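Local coordinates for protein desulfoferrodoxin (rbo) (Treponema pallidum subsp. pallidum str. Nichols, PDB 1Y07) that probably acts as an iron-dependent superoxide reductase of the class III desulfoferrodoxin type, reducing superoxide at a mononuclear iron held by histidines and a cysteine, at residues G2-Q10 with G19-E33. Residues are numbered along the deposited sequence; the frame is centred on the assembly and turned at random.
Sequences GRELSFFLQ and GMDAPAGSSVACGSE
The F8 ring projects from strand 5-9 into the arc drawn by 19-33. V28 CG2 lies obliquely against it, 3.8 Å from F8 CG, while the rim meets A22 CB, the backbone N of G19 and the carbonyl of S26, whose O sits in the ring plane 3.6 Å from F8 CE2. CG of F8 stands opposite its own carbonyl carbon (chi1 -53°), which sends the ring into this arc; L35 of the same chain also packs on it. A second apolar patch occupies the other face of the hairpin, where M20 CE presses on L5 CD2 at 3.4 Å, a tight carbon pair. The bend at chi2 (62°) brings M20 SD to 3.5 Å from R3 CB, and the bend at chi3 (76°) swings CE onto L5.

Between the patches, S6 and G19 form an antiparallel hydrogen-bonded pair, S6 N to G19 O and G19 N to S6 O. Two residues on, beyond the non-hydrogen-bonded pair L5-M20, D21 N donates to E4 O in its carbonyl plane, and D21 OD1 takes E4 N at 2.9 Å from above the carboxylate plane. One water joins S6 OG to E4 O and A22 N. At the far end Q10 NE2 reaches E33 OE1 at 2.8 Å, nearly along the C-O axis and with the acceptor close to the amide plane; the Q10 chain also runs past C30 SG.

G19 of the hairpin and S27, V28 and A29 pair in an antiparallel ladder with a strand of the second subunit, while F7 and L9 face the iron-bearing domain. The chemistry implies that F8 and V28 join hairpin to dimer-forming strand by apolar packing, the S6-G19 and E4-D21 bonds fix the register, and Q10-E33 ties the end of strand 5-9 to the turn after 27-29.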
loop_
_atom_site.group_PDB
_atom_site.type_symbol
_atom_site.label_atom_id
_atom_site.label_comp_id
_atom_site.label_asym_id
_atom_site.label_seq_id
_atom_site.Cartn_x
_atom_site.Cartn_y
_atom_site.Cartn_z
ATOM N N GLY B 2 16.341 1.943 2.466
ATOM C CA GLY B 2 15.860 2.494 1.177
ATOM C C GLY B 2 14.357 2.420 1.075
ATOM O O GLY B 2 13.779 3.059 0.181
ATOM N N ARG B 3 13.739 1.655 1.997
ATOM C CA ARG B 3 12.311 1.257 1.954
ATOM C C ARG B 3 11.901 0.862 0.543
ATOM O O ARG B 3 11.071 1.507 -0.092
ATOM C CB ARG B 3 11.413 2.361 2.487
ATOM C CG ARG B 3 11.360 2.391 3.980
ATOM C CD ARG B 3 10.817 3.722 4.508
ATOM N NE ARG B 3 9.393 3.820 4.191
ATOM C CZ ARG B 3 8.797 4.763 3.443
ATOM N NH1 ARG B 3 9.475 5.769 2.901
ATOM N NH2 ARG B 3 7.491 4.667 3.251
ATOM N N GLU B 4 12.533 -0.201 0.062
ATOM C CA GLU B 4 12.489 -0.571 -1.317
ATOM C C GLU B 4 11.207 -1.350 -1.625
ATOM O O GLU B 4 10.925 -2.331 -0.974
ATOM C CB GLU B 4 13.681 -1.490 -1.602
ATOM C CG GLU B 4 14.114 -1.515 -3.063
ATOM C CD GLU B 4 15.108 -2.655 -3.357
ATOM O OE1 GLU B 4 15.968 -2.944 -2.481
ATOM O OE2 GLU B 4 15.021 -3.278 -4.453
ATOM N N LEU B 5 10.483 -0.901 -2.642
ATOM C CA LEU B 5 9.246 -1.532 -3.095
ATOM C C LEU B 5 9.501 -2.594 -4.172
ATOM O O LEU B 5 10.278 -2.377 -5.101
ATOM C CB LEU B 5 8.302 -0.475 -3.652
ATOM C CG LEU B 5 7.631 0.396 -2.617
ATOM C CD1 LEU B 5 6.755 1.367 -3.295
ATOM C CD2 LEU B 5 6.816 -0.435 -1.642
ATOM N N SER B 6 8.865 -3.753 -4.013
ATOM C CA SER B 6 8.826 -4.758 -5.035
ATOM C C SER B 6 7.382 -5.130 -5.299
ATOM O O SER B 6 6.515 -4.931 -4.434
ATOM C CB SER B 6 9.588 -6.021 -4.600
ATOM O OG SER B 6 9.338 -6.343 -3.224
ATOM N N PHE B 7 7.155 -5.675 -6.499
ATOM C CA PHE B 7 5.834 -6.004 -6.997
ATOM C C PHE B 7 5.843 -7.387 -7.555
ATOM O O PHE B 7 6.744 -7.745 -8.304
ATOM C CB PHE B 7 5.430 -4.987 -8.068
ATOM C CG PHE B 7 5.526 -3.560 -7.591
ATOM C CD1 PHE B 7 6.674 -2.789 -7.830
ATOM C CD2 PHE B 7 4.478 -2.991 -6.876
ATOM C CE1 PHE B 7 6.749 -1.456 -7.352
ATOM C CE2 PHE B 7 4.565 -1.679 -6.405
ATOM C CZ PHE B 7 5.704 -0.927 -6.657
ATOM N N PHE B 8 4.838 -8.152 -7.184
ATOM C CA PHE B 8 4.684 -9.549 -7.587
ATOM C C PHE B 8 3.247 -9.667 -8.122
ATOM O O PHE B 8 2.303 -9.445 -7.372
ATOM C CB PHE B 8 4.874 -10.468 -6.384
ATOM C CG PHE B 8 6.169 -10.227 -5.646
ATOM C CD1 PHE B 8 6.303 -9.166 -4.790
ATOM C CD2 PHE B 8 7.249 -11.069 -5.827
ATOM C CE1 PHE B 8 7.495 -8.936 -4.121
ATOM C CE2 PHE B 8 8.443 -10.831 -5.170
ATOM C CZ PHE B 8 8.552 -9.746 -4.304
ATOM N N LEU B 9 3.097 -10.058 -9.384
ATOM C CA LEU B 9 1.806 -9.982 -10.061
ATOM C C LEU B 9 1.367 -11.332 -10.609
ATOM O O LEU B 9 2.106 -11.973 -11.343
ATOM C CB LEU B 9 1.871 -8.961 -11.196
ATOM C CG LEU B 9 2.669 -7.658 -10.964
ATOM C CD1 LEU B 9 2.751 -6.906 -12.245
ATOM C CD2 LEU B 9 2.046 -6.776 -9.950
ATOM N N GLN B 10 0.140 -11.744 -10.265
ATOM C CA GLN B 10 -0.478 -12.984 -10.796
ATOM C C GLN B 10 -0.783 -12.878 -12.279
ATOM O O GLN B 10 -0.889 -11.751 -12.771
ATOM C CB GLN B 10 -1.807 -13.259 -10.105
ATOM C CG GLN B 10 -1.681 -14.023 -8.831
ATOM C CD GLN B 10 -2.948 -14.776 -8.482
ATOM O OE1 GLN B 10 -3.874 -14.184 -7.941
ATOM N NE2 GLN B 10 -2.986 -16.086 -8.774
ATOM N N GLY B 19 5.733 -5.858 -1.890
ATOM C CA GLY B 19 6.736 -6.110 -0.878
ATOM C C GLY B 19 7.497 -4.863 -0.454
ATOM O O GLY B 19 7.827 -4.000 -1.266
ATOM N N MET B 20 7.691 -4.728 0.850
ATOM C CA MET B 20 8.498 -3.639 1.393
ATOM C C MET B 20 9.774 -4.251 1.995
ATOM O O MET B 20 9.705 -5.074 2.925
ATOM C CB MET B 20 7.716 -2.796 2.405
ATOM C CG MET B 20 8.580 -1.640 3.002
ATOM S SD MET B 20 9.227 -0.337 1.826
ATOM C CE MET B 20 7.733 0.667 1.496
ATOM N N ASP B 21 10.923 -3.877 1.415
ATOM C CA ASP B 21 12.232 -4.415 1.797
ATOM C C ASP B 21 12.299 -5.918 1.696
ATOM O O ASP B 21 12.848 -6.611 2.551
ATOM C CB ASP B 21 12.665 -3.875 3.195
ATOM C CG ASP B 21 12.973 -2.427 3.145
ATOM O OD1 ASP B 21 13.546 -1.961 2.144
ATOM O OD2 ASP B 21 12.626 -1.647 4.048
ATOM N N ALA B 22 11.667 -6.439 0.655
ATOM C CA ALA B 22 11.840 -7.835 0.279
ATOM C C ALA B 22 13.337 -8.075 0.006
ATOM O O ALA B 22 13.967 -7.403 -0.815
ATOM C CB ALA B 22 11.053 -8.133 -0.965
ATOM N N PRO B 23 13.874 -9.093 0.622
ATOM C CA PRO B 23 15.203 -9.592 0.260
ATOM C C PRO B 23 15.278 -10.034 -1.202
ATOM O O PRO B 23 14.269 -10.568 -1.671
ATOM C CB PRO B 23 15.354 -10.789 1.169
ATOM C CG PRO B 23 14.453 -10.522 2.274
ATOM C CD PRO B 23 13.245 -9.874 1.690
ATOM N N ALA B 24 16.421 -9.794 -1.864
ATOM C CA ALA B 24 16.728 -10.160 -3.247
ATOM C C ALA B 24 16.333 -11.584 -3.504
ATOM O O ALA B 24 16.580 -12.454 -2.664
ATOM C CB ALA B 24 18.257 -9.995 -3.535
ATOM N N GLY B 25 15.708 -11.814 -4.657
ATOM C CA GLY B 25 15.264 -13.175 -4.995
ATOM C C GLY B 25 14.009 -13.698 -4.255
ATOM O O GLY B 25 13.613 -14.868 -4.410
ATOM N N SER B 26 13.341 -12.862 -3.463
ATOM C CA SER B 26 12.093 -13.275 -2.818
ATOM C C SER B 26 11.092 -13.686 -3.898
ATOM O O SER B 26 11.169 -13.185 -5.032
ATOM C CB SER B 26 11.496 -12.093 -2.021
ATOM O OG SER B 26 12.268 -11.806 -0.869
ATOM N N SER B 27 10.145 -14.530 -3.511
ATOM C CA SER B 27 9.066 -14.952 -4.377
ATOM C C SER B 27 7.771 -15.301 -3.606
ATOM O O SER B 27 7.758 -15.404 -2.371
ATOM C CB SER B 27 9.551 -16.161 -5.193
ATOM O OG SER B 27 9.815 -17.230 -4.332
ATOM N N VAL B 28 6.681 -15.381 -4.352
ATOM C CA VAL B 28 5.361 -15.689 -3.819
ATOM C C VAL B 28 4.805 -16.853 -4.574
ATOM O O VAL B 28 4.757 -16.852 -5.828
ATOM C CB VAL B 28 4.378 -14.525 -4.018
ATOM C CG1 VAL B 28 3.093 -14.789 -3.271
ATOM C CG2 VAL B 28 5.015 -13.227 -3.580
ATOM N N ALA B 29 4.400 -17.871 -3.830
ATOM C CA ALA B 29 3.777 -19.045 -4.419
ATOM C C ALA B 29 2.282 -18.808 -4.295
ATOM O O ALA B 29 1.787 -18.567 -3.213
ATOM C CB ALA B 29 4.174 -20.262 -3.657
ATOM N N CYS B 30 1.564 -18.832 -5.395
ATOM C CA CYS B 30 0.176 -18.390 -5.336
ATOM C C CYS B 30 -0.602 -19.073 -6.482
ATOM O O CYS B 30 -0.533 -18.671 -7.643
ATOM C CB CYS B 30 0.186 -16.822 -5.254
ATOM S SG CYS B 30 -0.733 -15.818 -6.392
ATOM N N GLY B 31 -1.288 -20.167 -6.126
ATOM C CA GLY B 31 -1.768 -21.170 -7.081
ATOM C C GLY B 31 -0.559 -22.065 -7.329
ATOM O O GLY B 31 0.257 -22.259 -6.407
ATOM N N SER B 32 -0.397 -22.591 -8.545
ATOM C CA SER B 32 0.976 -22.822 -8.998
ATOM C C SER B 32 1.363 -21.840 -10.092
ATOM O O SER B 32 1.522 -22.179 -11.275
ATOM C CB SER B 32 1.300 -24.258 -9.386
ATOM O OG SER B 32 2.724 -24.360 -9.437
ATOM N N GLU B 33 1.418 -20.590 -9.672
ATOM C CA GLU B 33 2.401 -19.672 -10.189
ATOM C C GLU B 33 3.438 -19.633 -9.061
ATOM O O GLU B 33 3.094 -19.834 -7.903
ATOM C CB GLU B 33 1.800 -18.276 -10.403
ATOM C CG GLU B 33 0.757 -18.132 -11.518
ATOM C CD GLU B 33 0.002 -16.800 -11.415
ATOM O OE1 GLU B 33 -0.809 -16.668 -10.469
ATOM O OE2 GLU B 33 0.216 -15.887 -12.259
HETATM O O HOH W 1 10.947 -4.905 -1.785
#